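PDB 3LID: putative sensory box/GGDEF family protein from Vibrio parahaemolyticus, which probably makes cyclic di-GMP from two GTP through its GGDEF domain, with this chain being the extracellular PDC-fold sensor domain thought to control that output. Local coordinates for residues A[138-142]-A[143-147]; A[227-230]-A[231-235]; A[31-34]-A[35-39]. One frame throughout, in Å; residues are numbered along the deposited sequence.

Contact 1 (A[138-142]-A[143-147]); sequences ERDKG and ELVYP. With PO4 (phosphate ion), chain C.
Glu143 turns back on Asp140 to close a beta hairpin with a two-residue turn. The reversal from Asp140 to Glu143 is a type I' turn, with Lys141 and Gly142 at its corner, both at positive phi. Asp140 and Glu143 form the antiparallel hydrogen-bonded pair. Asp140 N gives to Glu143 O at 2.9 Å, and Glu143 N returns a bond to Asp140 O, coming from above that carbonyl's plane. The extended Glu143 side chain lies with its CB 3.4 Å from Asp140 O. A water bridges Glu143 OE2 and Lys141 O.

Leu144 and Arg139 form the antiparallel non-hydrogen-bonded pair. The Arg139 chain is extended from CG to NE and brings its guanidinium beside Leu144. Leu144 CD2 lies over one face of that group, toward its rim, 3.5 Å from Arg139 NH2. Arg139 NH1 binds Gly142 O at 3.0 Å, with the oxygen in the guanidinium plane. Turn carbonyl and leucine methyl together limit the rotation of the group.

Val145 N gives a nearly straight bond to Glu138 O at 3.0 Å (172° at the hydrogen). Val145 CG2, anti to the carbonyl carbon, sits 3.5 Å from Asp140 OD1 and OD2. A second water joins Asp140 OD2 to Leu144 O, and a third joins Glu138 O to Val145 O.

Arg139 N also gives to phosphate O4, at 2.9 Å. Arg83, Lys113, Arg116, Tyr118, Arg153 and Asn171 bind the same ion, consistent with a pocket suited to an anion, though the phosphate probably comes from the crystallisation liquor. Asp140 forms a salt bridge with Arg111, and Glu138 one with Lys80 plus a bond to Asn171. The hairpin continues strand 131-140 into 143-144, the edge strand of the seven-stranded antiparallel sheet, and strand 150-160 flanks 131-140 on its other side.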
loop_
_atom_site.group_PDB
_atom_site.type_symbol
_atom_site.label_atom_id
_atom_site.label_comp_id
_atom_site.label_asym_id
_atom_site.label_seq_id
_atom_site.Cartn_x
_atom_site.Cartn_y
_atom_site.Cartn_z
ATOM N N GLU A 138 10.620 2.665 -1.274
ATOM C CA GLU A 138 11.760 2.367 -0.356
ATOM C C GLU A 138 13.126 2.810 -0.900
ATOM O O GLU A 138 13.350 2.780 -2.128
ATOM C CB GLU A 138 11.805 0.907 -0.110
ATOM C CG GLU A 138 10.579 0.496 0.758
ATOM C CD GLU A 138 10.570 -0.986 1.184
ATOM O OE1 GLU A 138 11.260 -1.785 0.564
ATOM O OE2 GLU A 138 9.859 -1.409 2.183
ATOM N N ARG A 139 13.996 3.199 0.023
ATOM C CA ARG A 139 15.372 3.554 -0.367
ATOM C C ARG A 139 16.380 2.898 0.599
ATOM O O ARG A 139 16.044 2.567 1.750
ATOM C CB ARG A 139 15.563 5.082 -0.265
ATOM C CG ARG A 139 14.741 5.843 -1.373
ATOM C CD ARG A 139 14.885 7.399 -1.325
ATOM N NE ARG A 139 14.109 7.933 -2.467
ATOM C CZ ARG A 139 14.548 8.335 -3.651
ATOM N NH1 ARG A 139 15.854 8.330 -3.991
ATOM N NH2 ARG A 139 13.624 8.796 -4.542
ATOM N N ASP A 140 17.628 2.778 0.095
ATOM C CA ASP A 140 18.812 2.296 0.890
ATOM C C ASP A 140 19.854 3.385 0.688
ATOM O O ASP A 140 20.272 3.626 -0.451
ATOM C CB ASP A 140 19.428 1.036 0.245
ATOM C CG ASP A 140 18.533 -0.150 0.207
ATOM O OD1 ASP A 140 17.744 -0.389 1.165
ATOM O OD2 ASP A 140 18.702 -0.955 -0.763
ATOM N N LYS A 141 20.304 4.005 1.793
ATOM C CA LYS A 141 21.298 5.115 1.744
ATOM C C LYS A 141 20.890 6.148 0.713
ATOM O O LYS A 141 21.700 6.604 -0.138
ATOM C CB LYS A 141 22.677 4.502 1.449
ATOM C CG LYS A 141 23.138 3.717 2.686
ATOM C CD LYS A 141 24.416 2.948 2.392
ATOM C CE LYS A 141 25.386 3.248 3.475
ATOM N NZ LYS A 141 25.683 4.665 3.143
ATOM N N GLY A 142 19.568 6.449 0.714
ATOM C CA GLY A 142 19.010 7.394 -0.201
ATOM C C GLY A 142 18.818 6.962 -1.662
ATOM O O GLY A 142 18.393 7.779 -2.468
ATOM N N GLU A 143 19.200 5.756 -2.029
ATOM C CA GLU A 143 19.085 5.307 -3.400
ATOM C C GLU A 143 17.831 4.474 -3.495
ATOM O O GLU A 143 17.587 3.648 -2.627
ATOM C CB GLU A 143 20.267 4.388 -3.730
ATOM C CG GLU A 143 21.585 5.199 -3.629
ATOM C CD GLU A 143 22.853 4.374 -3.997
ATOM O OE1 GLU A 143 22.736 3.225 -4.534
ATOM O OE2 GLU A 143 23.977 4.910 -3.742
ATOM N N LEU A 144 17.131 4.574 -4.599
ATOM C CA LEU A 144 15.946 3.721 -4.707
ATOM C C LEU A 144 16.250 2.213 -4.653
ATOM O O LEU A 144 17.204 1.719 -5.307
ATOM C CB LEU A 144 15.194 4.016 -6.030
ATOM C CG LEU A 144 14.510 5.419 -6.017
ATOM C CD1 LEU A 144 14.084 5.721 -7.483
ATOM C CD2 LEU A 144 13.235 5.353 -5.141
ATOM N N VAL A 145 15.377 1.500 -3.958
ATOM C CA VAL A 145 15.450 0.043 -3.961
ATOM C C VAL A 145 14.797 -0.452 -5.204
ATOM O O VAL A 145 13.702 0.030 -5.542
ATOM C CB VAL A 145 14.632 -0.565 -2.798
ATOM C CG1 VAL A 145 14.579 -2.139 -2.961
ATOM C CG2 VAL A 145 15.354 -0.124 -1.445
ATOM N N TYR A 146 15.471 -1.330 -5.941
ATOM C CA TYR A 146 14.829 -1.978 -7.112
ATOM C C TYR A 146 14.814 -3.453 -6.879
ATOM O O TYR A 146 15.820 -4.012 -6.368
ATOM C CB TYR A 146 15.658 -1.698 -8.381
ATOM C CG TYR A 146 15.624 -0.272 -8.838
ATOM C CD1 TYR A 146 14.650 0.147 -9.766
ATOM C CD2 TYR A 146 16.517 0.679 -8.344
ATOM C CE1 TYR A 146 14.597 1.463 -10.223
ATOM C CE2 TYR A 146 16.477 2.009 -8.812
ATOM C CZ TYR A 146 15.460 2.398 -9.733
ATOM O OH TYR A 146 15.471 3.696 -10.173
ATOM N N PRO A 147 13.759 -4.149 -7.336
ATOM C CA PRO A 147 12.618 -3.512 -8.043
ATOM C C PRO A 147 11.915 -2.538 -7.114
ATOM O O PRO A 147 11.846 -2.732 -5.873
ATOM C CB PRO A 147 11.630 -4.671 -8.339
ATOM C CG PRO A 147 12.309 -5.997 -7.880
ATOM C CD PRO A 147 13.620 -5.623 -7.132
HETATM P P PO4 C . 12.656 2.630 3.845
HETATM O O1 PO4 C . 13.133 1.208 3.495
HETATM O O2 PO4 C . 13.715 3.124 4.839
HETATM O O3 PO4 C . 11.315 2.630 4.522
HETATM O O4 PO4 C . 12.649 3.512 2.601
HETATM O O HOH W 1 11.733 1.396 -4.180
HETATM O O HOH W 2 19.026 0.369 -3.293
HETATM O O HOH W 3 24.092 6.406 -1.467
#

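Contact 2 (A[227-230]-A[231-235]); sequences PDIW and PRVVS
Trp230 O accepts from Val234 N at 2.9 Å, while Ile229 O, one residue earlier, takes both Arg232 N and Val233 N as the chain enters helix 230-234. Of the two, Val233 N lies in the carbonyl plane, whereas Arg232 N comes from above it by a more bent bond.

Trp230 and Val234 carry the side-chain contact. The indole has CG anti to its own amide nitrogen (chi1 -179°), which lays the ring alongside the first turn. Val234 CG2 rests on one face, 3.5 Å from the centroid of the six-membered ring and 19° off its normal. This is a CH-pi contact. The closest ring atom is Trp230 CE2, 3.3 Å from that methyl. Val233 crosses the indole at about a right angle and places CG1 3.8 Å from Trp230 CZ3.

Pro231 has no amide hydrogen to give, a feature well tolerated in the first turn of a helix. Its CD packs against Trp230 CB and lies 3.2 Å from Pro227 O. Arg232 bends at chi2 (-73°), which carries its guanidinium back over Asp228. Asp228 O stands above one face of that group. A water bonded to Asp228 O also meets Arg232 NH1, by a weak bond. Further along, Ser235 OG gives to Arg232 O at 2.7 Å.

Ile229 and Val233 are buried and touch Phe222 of helix 222-225. Strand 246-254 also meets them, with Ile248 against Ile229 and Phe250 against Val233 and Arg232. The Trp230 ring meets His262 of strand 260-268 nearly at right angles. The short helix thereby packs against both helix 222-225 and the antiparallel sheet that holds strands 246-254 and 260-268.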
loop_
_atom_site.group_PDB
_atom_site.type_symbol
_atom_site.label_atom_id
_atom_site.label_comp_id
_atom_site.label_asym_id
_atom_site.label_seq_id
_atom_site.Cartn_x
_atom_site.Cartn_y
_atom_site.Cartn_z
ATOM N N PRO A 227 -8.289 14.474 -19.004
ATOM C CA PRO A 227 -8.468 15.768 -18.358
ATOM C C PRO A 227 -9.915 16.099 -17.977
ATOM O O PRO A 227 -10.142 16.767 -16.985
ATOM C CB PRO A 227 -7.933 16.779 -19.402
ATOM C CG PRO A 227 -7.594 15.967 -20.610
ATOM C CD PRO A 227 -7.632 14.525 -20.324
ATOM N N ASP A 228 -10.872 15.587 -18.751
ATOM C CA ASP A 228 -12.266 15.864 -18.443
ATOM C C ASP A 228 -12.858 14.893 -17.505
ATOM O O ASP A 228 -13.926 15.168 -16.991
ATOM C CB ASP A 228 -13.079 15.899 -19.733
ATOM C CG ASP A 228 -12.660 17.050 -20.531
ATOM O OD1 ASP A 228 -12.679 18.141 -19.911
ATOM O OD2 ASP A 228 -12.179 16.862 -21.671
ATOM N N ILE A 229 -12.182 13.768 -17.285
ATOM C CA ILE A 229 -12.687 12.738 -16.333
ATOM C C ILE A 229 -12.072 12.944 -14.937
ATOM O O ILE A 229 -12.739 12.724 -13.918
ATOM C CB ILE A 229 -12.522 11.316 -16.860
ATOM C CG1 ILE A 229 -13.262 11.119 -18.240
ATOM C CG2 ILE A 229 -12.978 10.274 -15.831
ATOM C CD1 ILE A 229 -12.996 9.860 -18.828
ATOM N N TRP A 230 -10.857 13.460 -14.916
ATOM C CA TRP A 230 -10.181 13.765 -13.625
ATOM C C TRP A 230 -10.978 14.513 -12.571
ATOM O O TRP A 230 -11.049 14.078 -11.434
ATOM C CB TRP A 230 -8.782 14.346 -13.879
ATOM C CG TRP A 230 -7.953 14.680 -12.683
ATOM C CD1 TRP A 230 -7.383 15.873 -12.391
ATOM C CD2 TRP A 230 -7.439 13.724 -11.699
ATOM N NE1 TRP A 230 -6.624 15.771 -11.237
ATOM C CE2 TRP A 230 -6.591 14.451 -10.838
ATOM C CE3 TRP A 230 -7.640 12.336 -11.484
ATOM C CZ2 TRP A 230 -5.960 13.873 -9.714
ATOM C CZ3 TRP A 230 -7.010 11.746 -10.384
ATOM C CH2 TRP A 230 -6.163 12.515 -9.528
ATOM N N PRO A 231 -11.684 15.618 -12.912
ATOM C CA PRO A 231 -12.505 16.253 -11.914
ATOM C C PRO A 231 -13.555 15.355 -11.258
ATOM O O PRO A 231 -13.890 15.558 -10.092
ATOM C CB PRO A 231 -13.230 17.415 -12.736
ATOM C CG PRO A 231 -12.230 17.709 -13.793
ATOM C CD PRO A 231 -11.789 16.295 -14.258
ATOM N N ARG A 232 -14.109 14.406 -12.000
ATOM C CA ARG A 232 -15.133 13.532 -11.458
ATOM C C ARG A 232 -14.405 12.635 -10.424
ATOM O O ARG A 232 -14.938 12.329 -9.368
ATOM C CB ARG A 232 -15.728 12.668 -12.588
ATOM C CG ARG A 232 -16.327 13.542 -13.851
ATOM C CD ARG A 232 -17.662 14.251 -13.506
ATOM N NE ARG A 232 -18.106 15.034 -14.706
ATOM C CZ ARG A 232 -17.565 16.192 -15.127
ATOM N NH1 ARG A 232 -16.607 16.756 -14.424
ATOM N NH2 ARG A 232 -17.963 16.786 -16.272
ATOM N N VAL A 233 -13.200 12.190 -10.779
ATOM C CA VAL A 233 -12.457 11.284 -9.840
ATOM C C VAL A 233 -12.129 12.047 -8.578
ATOM O O VAL A 233 -12.364 11.562 -7.467
ATOM C CB VAL A 233 -11.172 10.867 -10.497
ATOM C CG1 VAL A 233 -10.308 9.980 -9.525
ATOM C CG2 VAL A 233 -11.536 9.932 -11.670
ATOM N N VAL A 234 -11.639 13.296 -8.750
ATOM C CA VAL A 234 -11.219 14.118 -7.598
ATOM C C VAL A 234 -12.368 14.450 -6.674
ATOM O O VAL A 234 -12.184 14.648 -5.478
ATOM C CB VAL A 234 -10.478 15.383 -8.154
ATOM C CG1 VAL A 234 -10.137 16.418 -7.074
ATOM C CG2 VAL A 234 -9.274 14.904 -8.980
ATOM N N SER A 235 -13.597 14.443 -7.195
ATOM C CA SER A 235 -14.763 14.649 -6.351
ATOM C C SER A 235 -14.902 13.602 -5.202
ATOM O O SER A 235 -15.591 13.835 -4.237
ATOM C CB SER A 235 -16.025 14.629 -7.214
ATOM O OG SER A 235 -16.525 13.350 -7.457
HETATM O O HOH W 4 -14.945 18.010 -16.740
#

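Contact 3 (A[31-34]-A[35-39]); sequences NNIQ and DQIET
Helix 9-45, the long N-terminal helix of this sensor domain, contains the contact, with Gln34 and Glu38 one turn apart on its surface. Gln34 NE2 gives to Glu38 OE2 at 2.8 Å, nearly straight (171°). The carboxylate oxygen lies in the amide plane of Gln34. The amide nitrogen, however, meets the carboxylate from above its plane, and the two flat groups stand 88° apart. Gln34 reaches there as an extended chain with CG anti to its backbone nitrogen (chi1 169°). Glu38 starts from a different chi1 well, with CG anti to the carbonyl carbon, and leans back over Gln34 O. The other amide atom, Gln34 OE1, accepts from Val256 N, so both ends of the amide are held.

Regular i to i+4 backbone bonds run beneath, for example Ile37 N to Ile33 O at 2.8 Å. Asp35 O takes two donors of Thr39, the amide N and OG1, from opposite faces of its plane. On another side of the helix Ile33 CG2 meets Ile37 CD1 at 3.8 Å.

The two isoleucines face neighbouring parts of the fold. Ile33 packs on Leu177 and Leu181 of helix 174-181, and Ile33 and Ile37 both touch Phe255, in the loop between strands 246-254 and 260-268. Ile37 also reaches Leu78, between helix 59-76 and strand 79-86.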
loop_
_atom_site.group_PDB
_atom_site.type_symbol
_atom_site.label_atom_id
_atom_site.label_comp_id
_atom_site.label_asym_id
_atom_site.label_seq_id
_atom_site.Cartn_x
_atom_site.Cartn_y
_atom_site.Cartn_z
ATOM N N ASN A 31 -10.656 -1.294 3.147
ATOM C CA ASN A 31 -11.010 -0.869 4.504
ATOM C C ASN A 31 -10.739 -1.944 5.537
ATOM O O ASN A 31 -10.274 -1.638 6.676
ATOM C CB ASN A 31 -12.507 -0.553 4.586
ATOM C CG ASN A 31 -12.934 0.672 3.748
ATOM O OD1 ASN A 31 -12.174 1.609 3.450
ATOM N ND2 ASN A 31 -14.177 0.626 3.324
ATOM N N ASN A 32 -11.003 -3.189 5.177
ATOM C CA ASN A 32 -10.702 -4.289 6.100
ATOM C C ASN A 32 -9.197 -4.448 6.334
ATOM O O ASN A 32 -8.693 -4.671 7.453
ATOM C CB ASN A 32 -11.307 -5.615 5.619
ATOM C CG ASN A 32 -12.788 -5.700 6.024
ATOM O OD1 ASN A 32 -13.295 -4.738 6.599
ATOM N ND2 ASN A 32 -13.487 -6.773 5.643
ATOM N N ILE A 33 -8.461 -4.340 5.261
ATOM C CA ILE A 33 -6.986 -4.405 5.423
ATOM C C ILE A 33 -6.502 -3.269 6.393
ATOM O O ILE A 33 -5.638 -3.476 7.267
ATOM C CB ILE A 33 -6.280 -4.258 4.041
ATOM C CG1 ILE A 33 -6.476 -5.525 3.184
ATOM C CG2 ILE A 33 -4.752 -3.925 4.212
ATOM C CD1 ILE A 33 -5.766 -6.756 3.724
ATOM N N GLN A 34 -7.035 -2.071 6.215
ATOM C CA GLN A 34 -6.672 -0.976 7.122
ATOM C C GLN A 34 -6.982 -1.350 8.591
ATOM O O GLN A 34 -6.137 -1.130 9.497
ATOM C CB GLN A 34 -7.452 0.272 6.741
ATOM C CG GLN A 34 -7.295 1.336 7.828
ATOM C CD GLN A 34 -7.609 2.723 7.380
ATOM O OE1 GLN A 34 -7.749 3.032 6.227
ATOM N NE2 GLN A 34 -7.610 3.614 8.347
ATOM N N ASP A 35 -8.143 -1.933 8.846
ATOM C CA ASP A 35 -8.514 -2.344 10.256
ATOM C C ASP A 35 -7.471 -3.385 10.759
ATOM O O ASP A 35 -7.024 -3.354 11.922
ATOM C CB ASP A 35 -9.898 -3.021 10.171
ATOM C CG ASP A 35 -10.450 -3.364 11.535
ATOM O OD1 ASP A 35 -10.961 -2.475 12.205
ATOM O OD2 ASP A 35 -10.292 -4.527 11.894
ATOM N N GLN A 36 -7.073 -4.306 9.900
ATOM C CA GLN A 36 -6.144 -5.408 10.276
ATOM C C GLN A 36 -4.754 -4.732 10.620
ATOM O O GLN A 36 -4.066 -5.077 11.576
ATOM C CB GLN A 36 -5.975 -6.336 9.072
ATOM C CG GLN A 36 -5.144 -7.528 9.241
ATOM C CD GLN A 36 -5.081 -8.422 7.943
ATOM O OE1 GLN A 36 -6.035 -8.472 7.131
ATOM N NE2 GLN A 36 -3.964 -9.120 7.765
ATOM N N ILE A 37 -4.356 -3.771 9.777
ATOM C CA ILE A 37 -3.088 -3.058 10.012
ATOM C C ILE A 37 -3.167 -2.226 11.351
ATOM O O ILE A 37 -2.205 -2.234 12.184
ATOM C CB ILE A 37 -2.853 -2.076 8.888
ATOM C CG1 ILE A 37 -2.383 -2.833 7.622
ATOM C CG2 ILE A 37 -1.672 -1.122 9.321
ATOM C CD1 ILE A 37 -2.468 -1.858 6.409
ATOM N N GLU A 38 -4.259 -1.535 11.562
ATOM C CA GLU A 38 -4.429 -0.801 12.845
ATOM C C GLU A 38 -4.342 -1.689 14.057
ATOM O O GLU A 38 -3.678 -1.333 15.024
ATOM C CB GLU A 38 -5.703 0.014 12.857
ATOM C CG GLU A 38 -5.685 1.119 11.752
ATOM C CD GLU A 38 -7.037 1.796 11.571
ATOM O OE1 GLU A 38 -8.092 1.193 11.890
ATOM O OE2 GLU A 38 -7.045 2.939 11.019
ATOM N N THR A 39 -4.975 -2.850 13.997
ATOM C CA THR A 39 -4.946 -3.747 15.131
ATOM C C THR A 39 -3.572 -4.313 15.407
ATOM O O THR A 39 -3.107 -4.372 16.618
ATOM C CB THR A 39 -5.994 -4.865 14.937
ATOM O OG1 THR A 39 -7.272 -4.224 14.700
ATOM C CG2 THR A 39 -6.002 -5.781 16.188
#

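Overall arrangement
The three contacts are in series along the chain, in the order 3, 1, 2, and none touches another. Contact 3 lies on the long helix 9-45, while contact 1 forms an edge of the seven-stranded sheet, and the helix of contact 2 packs on the other sheet. Contacts 1 and 3 are on opposite sides of the chain's centre, about 27 Å apart between centres. Contacts 1 and 2 are about 33 Å apart between centres, and contacts 2 and 3 about 28 Å, again between centres. Contact 1 is the one that touches the phosphate, supplying one of its several hydrogen bonds. The other two are well away from that pocket.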